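Local coordinates for protein phosphoribosylformylglycinamidine synthase 2 (Thermus thermophilus, PDB 3VIU) that belongs to the PurM-like AIR synthase-related family, carries two copies of its paired N- and C-terminal domains, and holds ADP and magnesium in this model, at residues Glu562-Glu573 / Gly655-Val665; Ala631-Gly640 / Leu708-Lys716. All coordinates share one frame; numbering follows the deposited sequence.

Interaction 1: Glu562-Glu573 / Gly655-Val665; sequences EVLLLIGEERGE and GEAPSRVLFTV
Val563 and Val665 open an antiparallel pairing of strands 563-567 and 661-665, each donating its N-H to the other's carbonyl. Their side chains meet on the same face, Val563 CB lying 3.8 Å from Val665 CG2; branched residues suit such an extended backbone. Leu564, on the reverse face, brings CD1 to 4.0 Å from Thr664 CG2. At Leu565 the backbone bond to Phe663 O is nearly straight (172°), and the isobutyl group crosses the phenyl ring at a slant, CB 3.8 Å from Phe663 CE2 and CD1 above one face near the rim. Leu565 thus packs on a ring that also touches Leu609 of helix 596-611. Leu566 CD2 packs 3.5 Å from Leu662 CD2, while Ile567 N binds Val661 O at 2.7 Å. Beyond Gly568, whose positive phi suits a residue without a side chain, the chains part around Arg660. A bend at chi3 (-66°) turns its guanidinium inward: NH1 donates to Glu569 O (2.8 Å), which lies in the guanidinium plane, and weakly to Glu570 O, while NE donates a hydrogen bond to Ala657 O from above its carbonyl plane. Gly572 CA lies over one face, and with no side chain on either glycine it approaches Gly655 C closely (3.5 Å). Glu573 and Glu656 then exchange two backbone bonds. These neighbouring interior strands belong to the mixed sheet of the AIR synthase-related C-terminal domain.

Interaction 2: Ala631-Gly640 / Leu708-Lys716; sequences AEMTFPYGVG and LEELLSAWK
An aromatic stack joins the segment 631-640, which leads on from helix 625-634, to the C-terminal helix 708-723: Phe635 lies against Trp715 in an offset arrangement, with the phenyl and the six-membered indole ring 4.2 Å apart at their centroids and their planes inclined by 26°. Phe635 CD2 comes to 3.4 Å from Trp715 CE3. Two flat, apolar surfaces suit a place where the chains meet without any direct hydrogen bond. Trp715 swings its indole across the phenyl face because chi1 (179°) sets CG opposite the backbone N, and its NE1 gives its proton to a water, 2.7 Å away, that in turn donates to Glu632 OE1. The indole is thereby tied at its polar edge as well. Leu711 CB stands in the plane of the phenyl ring at its edge, 3.8 Å from Phe635 CE1, and Leu712 CD1 reaches Phe635 CD1 at 3.6 Å. The C-terminal helix thus packs onto the AIR synthase-related C-terminal domain, within which segment 631-640 lies. Leu708, Leu711, Leu712 and Trp715 follow the i, i+3/i+4 spacing that gives a helix one apolar side; Leu395 and Leu399 of helix 391-399 also pack on Leu711, and Leu399 touches both aromatic rings. Leu711 CD1 meets the small Ala631 CB at 4.1 Å. Thr634 OG1 donates to Ala631 O, leaving CB to pack on Leu708, whose CD1 also reaches Gly638 O (3.4 Å).

Overall arrangement
Interactions 1 and 2 lie on the same side of the chain's centre, about 19 Å apart between their own centres, and their segments alternate along the sequence. They touch directly: Leu662 CD1, on the sheet face shared with Leu564 and Leu566, packs 3.7 Å from SE of selenomethionine Met633 in helix 625-634. That helix therefore links the sheet of interaction 1 to the C-terminal helix of interaction 2. Both sit near the bound magnesium ion, whose site includes Asp430, Asn472 and Asp620: the side chain of Val661 is about 9 Å from it and that of Trp715 about 11 Å, so neither residue is a ligand of the metal.

Interaction 1: Glu562-Glu573 / Gly655-Val665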
loop_
_atom_site.group_PDB
_atom_site.type_symbol
_atom_site.label_atom_id
_atom_site.label_comp_id
_atom_site.label_asym_id
_atom_site.label_seq_id
_atom_site.Cartn_x
_atom_site.Cartn_y
_atom_site.Cartn_z
ATOM N N GLU A 562 -23.536 26.998 2.540
ATOM C CA GLU A 562 -23.157 26.148 3.658
ATOM C C GLU A 562 -22.074 26.846 4.466
ATOM O O GLU A 562 -21.223 27.537 3.906
ATOM C CB GLU A 562 -22.651 24.792 3.154
ATOM C CG GLU A 562 -23.763 23.870 2.659
ATOM C CD GLU A 562 -23.284 22.460 2.341
ATOM O OE1 GLU A 562 -24.146 21.559 2.256
ATOM O OE2 GLU A 562 -22.060 22.248 2.171
ATOM N N VAL A 563 -22.117 26.693 5.785
ATOM C CA VAL A 563 -21.106 27.310 6.629
ATOM C C VAL A 563 -19.859 26.426 6.541
ATOM O O VAL A 563 -19.948 25.201 6.641
ATOM C CB VAL A 563 -21.564 27.414 8.109
ATOM C CG1 VAL A 563 -20.495 28.115 8.936
ATOM C CG2 VAL A 563 -22.882 28.175 8.202
ATOM N N LEU A 564 -18.707 27.061 6.344
ATOM C CA LEU A 564 -17.433 26.360 6.217
ATOM C C LEU A 564 -16.573 26.532 7.467
ATOM O O LEU A 564 -16.170 27.640 7.803
ATOM C CB LEU A 564 -16.689 26.888 4.978
ATOM C CG LEU A 564 -15.234 26.445 4.747
ATOM C CD1 LEU A 564 -15.148 24.930 4.732
ATOM C CD2 LEU A 564 -14.721 27.037 3.429
ATOM N N LEU A 565 -16.290 25.430 8.150
ATOM C CA LEU A 565 -15.486 25.471 9.370
ATOM C C LEU A 565 -14.141 24.743 9.238
ATOM O O LEU A 565 -13.903 23.993 8.288
ATOM C CB LEU A 565 -16.245 24.840 10.542
ATOM C CG LEU A 565 -17.594 25.371 11.010
ATOM C CD1 LEU A 565 -18.710 24.938 10.042
ATOM C CD2 LEU A 565 -17.870 24.814 12.400
ATOM N N LEU A 566 -13.276 24.955 10.225
ATOM C CA LEU A 566 -11.976 24.319 10.247
ATOM C C LEU A 566 -11.670 23.811 11.648
ATOM O O LEU A 566 -11.710 24.575 12.614
ATOM C CB LEU A 566 -10.919 25.320 9.789
ATOM C CG LEU A 566 -9.438 24.938 9.659
ATOM C CD1 LEU A 566 -8.707 25.263 10.942
ATOM C CD2 LEU A 566 -9.304 23.474 9.284
ATOM N N ILE A 567 -11.405 22.506 11.754
ATOM C CA ILE A 567 -11.046 21.874 13.025
ATOM C C ILE A 567 -9.531 22.047 13.081
ATOM O O ILE A 567 -8.835 21.628 12.159
ATOM C CB ILE A 567 -11.308 20.339 13.044
ATOM C CG1 ILE A 567 -12.645 19.995 12.388
ATOM C CG2 ILE A 567 -11.270 19.831 14.488
ATOM C CD1 ILE A 567 -13.836 20.405 13.171
ATOM N N GLY A 568 -9.026 22.657 14.150
ATOM C CA GLY A 568 -7.593 22.881 14.272
ATOM C C GLY A 568 -7.272 24.345 14.027
ATOM O O GLY A 568 -8.179 25.178 13.993
ATOM N N GLU A 569 -5.998 24.672 13.841
ATOM C CA GLU A 569 -5.617 26.062 13.602
ATOM C C GLU A 569 -5.077 26.377 12.211
ATOM O O GLU A 569 -4.609 25.489 11.487
ATOM C CB GLU A 569 -4.650 26.526 14.691
ATOM C CG GLU A 569 -5.413 26.979 15.941
ATOM C CD GLU A 569 -4.582 26.982 17.204
ATOM O OE1 GLU A 569 -5.148 27.328 18.263
ATOM O OE2 GLU A 569 -3.377 26.636 17.145
ATOM N N GLU A 570 -5.160 27.655 11.849
ATOM C CA GLU A 570 -4.747 28.137 10.536
ATOM C C GLU A 570 -3.260 28.091 10.268
ATOM O O GLU A 570 -2.841 27.932 9.127
ATOM C CB GLU A 570 -5.229 29.576 10.328
ATOM C CG GLU A 570 -6.661 29.829 10.759
ATOM C CD GLU A 570 -7.116 31.246 10.465
ATOM O OE1 GLU A 570 -6.291 32.177 10.596
ATOM O OE2 GLU A 570 -8.300 31.429 10.115
ATOM N N ARG A 571 -2.466 28.248 11.320
ATOM C CA ARG A 571 -1.017 28.240 11.187
ATOM C C ARG A 571 -0.411 26.871 10.952
ATOM O O ARG A 571 -0.633 25.945 11.726
ATOM C CB ARG A 571 -0.361 28.836 12.431
ATOM C CG ARG A 571 0.135 30.253 12.256
ATOM C CD ARG A 571 1.175 30.589 13.310
ATOM N NE ARG A 571 1.661 31.964 13.201
ATOM C CZ ARG A 571 2.238 32.479 12.119
ATOM N NH1 ARG A 571 2.405 31.735 11.034
ATOM N NH2 ARG A 571 2.660 33.738 12.122
ATOM N N GLY A 572 0.355 26.761 9.874
ATOM C CA GLY A 572 1.049 25.528 9.559
ATOM C C GLY A 572 2.534 25.843 9.662
ATOM O O GLY A 572 2.900 26.992 9.907
ATOM N N GLU A 573 3.396 24.847 9.492
ATOM C CA GLU A 573 4.836 25.089 9.560
ATOM C C GLU A 573 5.418 24.978 8.146
ATOM O O GLU A 573 4.802 24.381 7.254
ATOM C CB GLU A 573 5.501 24.081 10.504
ATOM C CG GLU A 573 4.755 23.870 11.822
ATOM C CD GLU A 573 5.450 22.885 12.766
ATOM O OE1 GLU A 573 4.760 22.307 13.637
ATOM O OE2 GLU A 573 6.684 22.693 12.650
ATOM N N GLY A 655 1.449 26.925 4.992
ATOM C CA GLY A 655 2.185 26.101 5.935
ATOM C C GLY A 655 1.463 24.795 6.176
ATOM O O GLY A 655 0.237 24.729 6.050
ATOM N N GLU A 656 2.202 23.751 6.527
ATOM C CA GLU A 656 1.566 22.458 6.762
ATOM C C GLU A 656 1.514 22.063 8.242
ATOM O O GLU A 656 2.398 22.413 9.019
ATOM C CB GLU A 656 2.284 21.386 5.933
ATOM C CG GLU A 656 2.638 21.893 4.539
ATOM C CD GLU A 656 3.291 20.848 3.647
ATOM O OE1 GLU A 656 3.967 19.931 4.170
ATOM O OE2 GLU A 656 3.137 20.964 2.411
ATOM N N ALA A 657 0.450 21.352 8.616
ATOM C CA ALA A 657 0.244 20.868 9.985
ATOM C C ALA A 657 -0.819 19.781 9.951
ATOM O O ALA A 657 -1.851 19.931 9.302
ATOM C CB ALA A 657 -0.207 21.998 10.905
ATOM N N PRO A 658 -0.584 18.669 10.662
ATOM C CA PRO A 658 -1.539 17.561 10.691
ATOM C C PRO A 658 -2.731 17.846 11.591
ATOM O O PRO A 658 -2.827 18.896 12.201
ATOM C CB PRO A 658 -0.699 16.419 11.231
ATOM C CG PRO A 658 0.105 17.126 12.279
ATOM C CD PRO A 658 0.567 18.379 11.537
ATOM N N SER A 659 -3.647 16.895 11.647
ATOM C CA SER A 659 -4.815 17.008 12.501
ATOM C C SER A 659 -5.736 18.189 12.199
ATOM O O SER A 659 -6.458 18.649 13.082
ATOM C CB SER A 659 -4.356 17.064 13.966
ATOM O OG SER A 659 -3.430 16.023 14.259
ATOM N N ARG A 660 -5.721 18.670 10.960
ATOM C CA ARG A 660 -6.581 19.786 10.565
ATOM C C ARG A 660 -7.605 19.343 9.513
ATOM O O ARG A 660 -7.246 18.760 8.488
ATOM C CB ARG A 660 -5.731 20.938 10.031
ATOM C CG ARG A 660 -4.676 21.416 11.028
ATOM C CD ARG A 660 -4.078 22.755 10.622
ATOM N NE ARG A 660 -3.302 22.664 9.388
ATOM C CZ ARG A 660 -2.885 23.715 8.691
ATOM N NH1 ARG A 660 -3.173 24.940 9.102
ATOM N NH2 ARG A 660 -2.175 23.538 7.587
ATOM N N VAL A 661 -8.883 19.626 9.776
ATOM C CA VAL A 661 -9.971 19.237 8.878
ATOM C C VAL A 661 -11.001 20.331 8.592
ATOM O O VAL A 661 -11.462 21.033 9.497
ATOM C CB VAL A 661 -10.751 18.017 9.448
ATOM C CG1 VAL A 661 -11.920 17.664 8.536
ATOM C CG2 VAL A 661 -9.823 16.825 9.598
ATOM N N LEU A 662 -11.368 20.445 7.320
ATOM C CA LEU A 662 -12.365 21.409 6.869
ATOM C C LEU A 662 -13.678 20.673 6.616
ATOM O O LEU A 662 -13.673 19.545 6.134
ATOM C CB LEU A 662 -11.920 22.063 5.562
ATOM C CG LEU A 662 -10.697 22.979 5.569
ATOM C CD1 LEU A 662 -10.280 23.324 4.132
ATOM C CD2 LEU A 662 -11.039 24.233 6.345
ATOM N N PHE A 663 -14.800 21.303 6.939
ATOM C CA PHE A 663 -16.104 20.693 6.687
ATOM C C PHE A 663 -17.201 21.747 6.676
ATOM O O PHE A 663 -17.021 22.850 7.191
ATOM C CB PHE A 663 -16.416 19.601 7.715
ATOM C CG PHE A 663 -16.806 20.118 9.065
ATOM C CD1 PHE A 663 -18.135 20.104 9.469
ATOM C CD2 PHE A 663 -15.849 20.611 9.938
ATOM C CE1 PHE A 663 -18.505 20.573 10.721
ATOM C CE2 PHE A 663 -16.208 21.080 11.186
ATOM C CZ PHE A 663 -17.541 21.061 11.579
ATOM N N THR A 664 -18.331 21.414 6.063
ATOM C CA THR A 664 -19.433 22.355 5.984
ATOM C C THR A 664 -20.692 21.803 6.641
ATOM O O THR A 664 -20.918 20.590 6.669
ATOM C CB THR A 664 -19.753 22.700 4.529
ATOM O OG1 THR A 664 -20.456 21.613 3.928
ATOM C CG2 THR A 664 -18.474 22.948 3.748
ATOM N N VAL A 665 -21.509 22.704 7.173
ATOM C CA VAL A 665 -22.753 22.326 7.836
ATOM C C VAL A 665 -23.861 23.171 7.247
ATOM O O VAL A 665 -23.605 24.233 6.678
ATOM C CB VAL A 665 -22.709 22.617 9.363
ATOM C CG1 VAL A 665 -21.596 21.839 10.009
ATOM C CG2 VAL A 665 -22.505 24.100 9.607
#

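Interaction 2: Ala631-Gly640 / Leu708-Lys716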
loop_
_atom_site.group_PDB
_atom_site.type_symbol
_atom_site.label_atom_id
_atom_site.label_comp_id
_atom_site.label_asym_id
_atom_site.label_seq_id
_atom_site.Cartn_x
_atom_site.Cartn_y
_atom_site.Cartn_z
ATOM N N ALA A 631 -8.851 25.169 -2.306
ATOM C CA ALA A 631 -9.028 25.125 -3.755
ATOM C C ALA A 631 -9.474 23.749 -4.257
ATOM O O ALA A 631 -10.280 23.648 -5.182
ATOM C CB ALA A 631 -7.738 25.551 -4.457
ATOM N N GLU A 632 -8.948 22.691 -3.648
ATOM C CA GLU A 632 -9.309 21.334 -4.051
ATOM C C GLU A 632 -10.787 21.046 -3.845
ATOM O O GLU A 632 -11.358 20.203 -4.532
ATOM C CB GLU A 632 -8.473 20.302 -3.280
ATOM C CG GLU A 632 -7.000 20.290 -3.680
ATOM C CD GLU A 632 -6.179 19.276 -2.907
ATOM O OE1 GLU A 632 -5.351 18.578 -3.537
ATOM O OE2 GLU A 632 -6.352 19.181 -1.673
HETATM N N MSE A 633 -11.413 21.755 -2.913
HETATM C CA MSE A 633 -12.821 21.517 -2.628
HETATM C C MSE A 633 -13.771 22.159 -3.624
HETATM O O MSE A 633 -14.938 21.791 -3.699
HETATM C CB MSE A 633 -13.151 21.978 -1.209
HETATM C CG MSE A 633 -12.403 21.201 -0.140
HETATM SE SE MSE A 633 -12.662 21.918 1.646
HETATM C CE MSE A 633 -14.201 20.877 2.201
ATOM N N THR A 634 -13.264 23.105 -4.402
ATOM C CA THR A 634 -14.080 23.792 -5.393
ATOM C C THR A 634 -14.084 23.074 -6.754
ATOM O O THR A 634 -14.955 23.315 -7.592
ATOM C CB THR A 634 -13.559 25.207 -5.616
ATOM O OG1 THR A 634 -12.352 25.145 -6.379
ATOM C CG2 THR A 634 -13.257 25.883 -4.286
ATOM N N PHE A 635 -13.114 22.190 -6.969
ATOM C CA PHE A 635 -13.002 21.470 -8.240
ATOM C C PHE A 635 -14.103 20.458 -8.604
ATOM O O PHE A 635 -14.623 20.474 -9.725
ATOM C CB PHE A 635 -11.653 20.742 -8.319
ATOM C CG PHE A 635 -10.458 21.645 -8.198
ATOM C CD1 PHE A 635 -10.513 22.970 -8.634
ATOM C CD2 PHE A 635 -9.255 21.154 -7.699
ATOM C CE1 PHE A 635 -9.384 23.791 -8.576
ATOM C CE2 PHE A 635 -8.118 21.966 -7.635
ATOM C CZ PHE A 635 -8.182 23.286 -8.076
ATOM N N PRO A 636 -14.467 19.561 -7.672
ATOM C CA PRO A 636 -15.499 18.562 -7.966
ATOM C C PRO A 636 -16.840 19.034 -8.530
ATOM O O PRO A 636 -17.356 18.424 -9.467
ATOM C CB PRO A 636 -15.648 17.820 -6.637
ATOM C CG PRO A 636 -14.266 17.888 -6.072
ATOM C CD PRO A 636 -13.912 19.344 -6.325
ATOM N N TYR A 637 -17.399 20.109 -7.978
ATOM C CA TYR A 637 -18.693 20.616 -8.440
ATOM C C TYR A 637 -18.675 22.049 -8.942
ATOM O O TYR A 637 -19.713 22.578 -9.323
ATOM C CB TYR A 637 -19.719 20.508 -7.317
ATOM C CG TYR A 637 -19.985 19.092 -6.880
ATOM C CD1 TYR A 637 -20.873 18.280 -7.588
ATOM C CD2 TYR A 637 -19.332 18.551 -5.769
ATOM C CE1 TYR A 637 -21.108 16.966 -7.204
ATOM C CE2 TYR A 637 -19.556 17.240 -5.379
ATOM C CZ TYR A 637 -20.447 16.451 -6.098
ATOM O OH TYR A 637 -20.687 15.154 -5.707
ATOM N N GLY A 638 -17.512 22.684 -8.935
ATOM C CA GLY A 638 -17.434 24.054 -9.414
ATOM C C GLY A 638 -18.117 25.070 -8.511
ATOM O O GLY A 638 -18.589 26.108 -8.976
ATOM N N VAL A 639 -18.177 24.766 -7.219
ATOM C CA VAL A 639 -18.782 25.648 -6.231
ATOM C C VAL A 639 -17.638 26.304 -5.448
ATOM O O VAL A 639 -16.804 25.603 -4.860
ATOM C CB VAL A 639 -19.686 24.833 -5.278
ATOM C CG1 VAL A 639 -20.107 25.681 -4.085
ATOM C CG2 VAL A 639 -20.906 24.327 -6.039
ATOM N N GLY A 640 -17.595 27.638 -5.448
ATOM C CA GLY A 640 -16.530 28.358 -4.766
ATOM C C GLY A 640 -16.727 28.570 -3.279
ATOM O O GLY A 640 -17.618 27.968 -2.675
ATOM N N LEU A 708 -12.508 30.285 -10.138
ATOM C CA LEU A 708 -12.383 28.831 -10.079
ATOM C C LEU A 708 -11.742 28.341 -11.366
ATOM O O LEU A 708 -11.097 27.297 -11.396
ATOM C CB LEU A 708 -13.750 28.167 -9.876
ATOM C CG LEU A 708 -14.532 28.549 -8.612
ATOM C CD1 LEU A 708 -15.517 27.436 -8.296
ATOM C CD2 LEU A 708 -13.594 28.753 -7.427
ATOM N N GLU A 709 -11.908 29.111 -12.431
ATOM C CA GLU A 709 -11.325 28.747 -13.719
ATOM C C GLU A 709 -9.801 28.662 -13.678
ATOM O O GLU A 709 -9.228 27.652 -14.074
ATOM C CB GLU A 709 -11.739 29.754 -14.797
ATOM C CG GLU A 709 -12.817 29.258 -15.747
ATOM C CD GLU A 709 -13.061 30.234 -16.893
ATOM O OE1 GLU A 709 -13.491 31.380 -16.616
ATOM O OE2 GLU A 709 -12.818 29.861 -18.066
ATOM N N GLU A 710 -9.151 29.722 -13.205
ATOM C CA GLU A 710 -7.692 29.749 -13.148
ATOM C C GLU A 710 -7.102 28.724 -12.194
ATOM O O GLU A 710 -6.008 28.221 -12.433
ATOM C CB GLU A 710 -7.181 31.154 -12.794
ATOM C CG GLU A 710 -7.565 31.683 -11.422
ATOM C CD GLU A 710 -7.131 33.132 -11.218
ATOM O OE1 GLU A 710 -5.905 33.406 -11.213
ATOM O OE2 GLU A 710 -8.019 33.998 -11.066
ATOM N N LEU A 711 -7.825 28.415 -11.120
ATOM C CA LEU A 711 -7.364 27.425 -10.155
ATOM C C LEU A 711 -7.434 26.065 -10.840
ATOM O O LEU A 711 -6.501 25.259 -10.785
ATOM C CB LEU A 711 -8.264 27.428 -8.915
ATOM C CG LEU A 711 -8.220 28.658 -7.996
ATOM C CD1 LEU A 711 -9.230 28.499 -6.872
ATOM C CD2 LEU A 711 -6.815 28.840 -7.420
ATOM N N LEU A 712 -8.556 25.840 -11.508
ATOM C CA LEU A 712 -8.811 24.603 -12.221
ATOM C C LEU A 712 -7.807 24.327 -13.346
ATOM O O LEU A 712 -7.233 23.241 -13.405
ATOM C CB LEU A 712 -10.238 24.619 -12.781
ATOM C CG LEU A 712 -10.783 23.290 -13.302
ATOM C CD1 LEU A 712 -10.857 22.269 -12.160
ATOM C CD2 LEU A 712 -12.162 23.513 -13.906
ATOM N N SER A 713 -7.574 25.292 -14.233
ATOM C CA SER A 713 -6.643 25.042 -15.334
ATOM C C SER A 713 -5.222 24.824 -14.842
ATOM O O SER A 713 -4.496 23.974 -15.362
ATOM C CB SER A 713 -6.674 26.185 -16.354
ATOM O OG SER A 713 -6.253 27.406 -15.778
ATOM N N ALA A 714 -4.829 25.579 -13.826
ATOM C CA ALA A 714 -3.483 25.444 -13.272
ATOM C C ALA A 714 -3.276 24.047 -12.675
ATOM O O ALA A 714 -2.218 23.447 -12.821
ATOM C CB ALA A 714 -3.250 26.515 -12.206
ATOM N N TRP A 715 -4.311 23.539 -12.018
ATOM C CA TRP A 715 -4.292 22.233 -11.367
ATOM C C TRP A 715 -4.435 21.046 -12.317
ATOM O O TRP A 715 -3.866 19.986 -12.075
ATOM C CB TRP A 715 -5.433 22.187 -10.350
ATOM C CG TRP A 715 -5.584 20.898 -9.583
ATOM C CD1 TRP A 715 -4.779 20.438 -8.580
ATOM C CD2 TRP A 715 -6.667 19.970 -9.684
ATOM N NE1 TRP A 715 -5.302 19.286 -8.042
ATOM C CE2 TRP A 715 -6.462 18.978 -8.701
ATOM C CE3 TRP A 715 -7.796 19.883 -10.509
ATOM C CZ2 TRP A 715 -7.347 17.909 -8.516
ATOM C CZ3 TRP A 715 -8.681 18.816 -10.325
ATOM C CH2 TRP A 715 -8.448 17.847 -9.335
ATOM N N LYS A 716 -5.193 21.230 -13.392
ATOM C CA LYS A 716 -5.461 20.160 -14.348
ATOM C C LYS A 716 -4.369 19.813 -15.359
ATOM O O LYS A 716 -4.185 18.643 -15.683
ATOM C CB LYS A 716 -6.756 20.479 -15.106
ATOM C CG LYS A 716 -7.560 19.249 -15.530
ATOM C CD LYS A 716 -6.869 18.426 -16.632
ATOM C CE LYS A 716 -6.834 16.920 -16.306
ATOM N NZ LYS A 716 -5.774 16.556 -15.306
HETATM O O HOH W 1 -5.524 17.565 -6.025
#